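Local structure of phosphoglycerate oxidoreductase (Rhizobium etli, 4HY3) at residues I202-P207 against N217-A222. The protein probably reduces hydroxypyruvate and glyoxylate with a nicotinamide cofactor, as a D-isomer-specific 2-hydroxyacid dehydrogenase with an NAD-binding Rossmann domain. Residues are numbered along the deposited sequence; the frame is centred on the assembly and turned at random.
Sequences IRVFDP and NGVEPA
In the beta-alpha-beta unit made of strand 201-205, helix 211-216 and strand 220-221, Arg203 pairs in parallel with Glu220 and Val204 with Pro221 at the border of the Rossmann sheet. Glu220 N gives a nearly straight bond to Ile202 O (2.8 Å, 169° at the hydrogen), while Glu220 O accepts the amide of Val204, whose N lies 2.9 Å away. Two residues on, Ala222 N reaches Val204 O at 2.8 Å, along a more bent path. One residue of the edge strand, Glu220, is thus held through both its N-H and its C=O, the alternation expected of parallel strands.

Strand 220-221 is the outermost of the parallel sheet within this chain, beside 201-205, whose other side bonds to strand 178-182 and so to the Gly183 end of a probable GxGxxG dinucleotide-binding turn. Gly218, at positive phi, closes helix 211-216 in a Schellman motif and leads the chain into Val219. With CG1 anti to its carbonyl carbon (chi1 -63°), Val219 sets that methyl 3.6 Å from Ile202 CG2, and its CB lies 3.5 Å from Val204 CG2; Leu214 of the helix touches both valines. An alanine at Val219 would lose both methyls and is likely to leave a gap between Ile202, Val204 and the helix.

On the sheet face of Arg203 and Glu220, the two extended side chains run side by side. The guanidinium and carboxylate planes are 66° apart, and Glu220 OE2 stays 4.2 Å from Arg203 NE, near enough for charge attraction but with no N-H aimed at it; Glu220 forms its salt bridge with Arg201. Further along, Ala222 O meets the ring edge of Phe205, 3.4 Å from CD1.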
loop_
_atom_site.group_PDB
_atom_site.type_symbol
_atom_site.label_atom_id
_atom_site.label_comp_id
_atom_site.label_asym_id
_atom_site.label_seq_id
_atom_site.Cartn_x
_atom_site.Cartn_y
_atom_site.Cartn_z
ATOM N N ILE A 202 7.251 -3.293 -13.274
ATOM C CA ILE A 202 6.185 -3.026 -14.228
ATOM C C ILE A 202 6.484 -1.917 -15.244
ATOM O O ILE A 202 6.452 -0.708 -14.910
ATOM C CB ILE A 202 4.830 -2.795 -13.515
ATOM C CG1 ILE A 202 4.492 -4.006 -12.640
ATOM C CG2 ILE A 202 3.731 -2.553 -14.547
ATOM C CD1 ILE A 202 3.396 -3.761 -11.638
ATOM N N ARG A 203 6.752 -2.359 -16.478
ATOM C CA ARG A 203 7.060 -1.489 -17.625
ATOM C C ARG A 203 5.825 -1.266 -18.438
ATOM O O ARG A 203 5.154 -2.220 -18.827
ATOM C CB ARG A 203 8.113 -2.122 -18.541
ATOM C CG ARG A 203 9.538 -1.946 -18.061
ATOM C CD ARG A 203 10.517 -2.424 -19.110
ATOM N NE ARG A 203 11.799 -2.820 -18.535
ATOM C CZ ARG A 203 12.073 -4.048 -18.107
ATOM N NH1 ARG A 203 11.136 -4.997 -18.171
ATOM N NH2 ARG A 203 13.276 -4.324 -17.615
ATOM N N VAL A 204 5.546 -0.005 -18.726
ATOM C CA VAL A 204 4.323 0.363 -19.413
ATOM C C VAL A 204 4.638 1.189 -20.648
ATOM O O VAL A 204 5.397 2.150 -20.589
ATOM C CB VAL A 204 3.364 1.165 -18.481
ATOM C CG1 VAL A 204 2.217 1.814 -19.266
ATOM C CG2 VAL A 204 2.796 0.263 -17.399
ATOM N N PHE A 205 4.028 0.826 -21.762
ATOM C CA PHE A 205 4.121 1.648 -22.939
ATOM C C PHE A 205 2.792 2.356 -23.200
ATOM O O PHE A 205 1.742 1.722 -23.270
ATOM C CB PHE A 205 4.581 0.823 -24.148
ATOM C CG PHE A 205 4.381 1.520 -25.450
ATOM C CD1 PHE A 205 5.221 2.559 -25.829
ATOM C CD2 PHE A 205 3.335 1.156 -26.289
ATOM C CE1 PHE A 205 5.026 3.224 -27.034
ATOM C CE2 PHE A 205 3.125 1.813 -27.497
ATOM C CZ PHE A 205 3.977 2.846 -27.874
ATOM N N ASP A 206 2.857 3.678 -23.342
ATOM C CA ASP A 206 1.676 4.486 -23.599
ATOM C C ASP A 206 2.041 5.829 -24.265
ATOM O O ASP A 206 2.811 6.621 -23.721
ATOM C CB ASP A 206 0.890 4.695 -22.306
ATOM C CG ASP A 206 -0.532 5.209 -22.540
ATOM O OD1 ASP A 206 -1.342 4.518 -23.195
ATOM O OD2 ASP A 206 -0.852 6.294 -22.024
ATOM N N PRO A 207 1.492 6.078 -25.465
ATOM C CA PRO A 207 1.703 7.347 -26.163
ATOM C C PRO A 207 1.036 8.565 -25.530
ATOM O O PRO A 207 1.601 9.633 -25.577
ATOM C CB PRO A 207 1.080 7.099 -27.548
ATOM C CG PRO A 207 0.146 5.947 -27.362
ATOM C CD PRO A 207 0.778 5.095 -26.308
ATOM N N ASN A 217 1.453 6.533 -11.076
ATOM C CA ASN A 217 0.561 5.381 -11.049
ATOM C C ASN A 217 1.311 4.118 -10.642
ATOM O O ASN A 217 0.817 3.013 -10.830
ATOM C CB ASN A 217 -0.038 5.167 -12.439
ATOM C CG ASN A 217 -1.381 5.836 -12.606
ATOM O OD1 ASN A 217 -2.414 5.176 -12.590
ATOM N ND2 ASN A 217 -1.379 7.158 -12.766
ATOM N N GLY A 218 2.523 4.286 -10.127
ATOM C CA GLY A 218 3.408 3.169 -9.849
ATOM C C GLY A 218 3.893 2.346 -11.041
ATOM O O GLY A 218 3.956 1.126 -10.955
ATOM N N VAL A 219 4.261 2.967 -12.152
ATOM C CA VAL A 219 4.841 2.154 -13.232
ATOM C C VAL A 219 6.023 2.843 -13.911
ATOM O O VAL A 219 6.203 4.062 -13.778
ATOM C CB VAL A 219 3.814 1.689 -14.318
ATOM C CG1 VAL A 219 2.757 0.775 -13.738
ATOM C CG2 VAL A 219 3.171 2.875 -15.024
ATOM N N GLU A 220 6.784 2.046 -14.664
ATOM C CA GLU A 220 7.940 2.515 -15.401
ATOM C C GLU A 220 7.623 2.740 -16.894
ATOM O O GLU A 220 7.509 1.775 -17.669
ATOM C CB GLU A 220 9.060 1.493 -15.239
ATOM C CG GLU A 220 10.413 1.914 -15.779
ATOM C CD GLU A 220 11.472 0.877 -15.477
ATOM O OE1 GLU A 220 11.386 0.250 -14.395
ATOM O OE2 GLU A 220 12.377 0.680 -16.319
ATOM N N PRO A 221 7.490 4.020 -17.301
ATOM C CA PRO A 221 7.216 4.398 -18.688
ATOM C C PRO A 221 8.315 3.857 -19.548
ATOM O O PRO A 221 9.475 3.995 -19.181
ATOM C CB PRO A 221 7.305 5.923 -18.671
ATOM C CG PRO A 221 7.965 6.294 -17.380
ATOM C CD PRO A 221 7.641 5.193 -16.423
ATOM N N ALA A 222 7.973 3.240 -20.670
ATOM C CA ALA A 222 8.964 2.491 -21.421
ATOM C C ALA A 222 8.658 2.367 -22.923
ATOM O O ALA A 222 7.545 2.613 -23.390
ATOM C CB ALA A 222 9.188 1.118 -20.784
#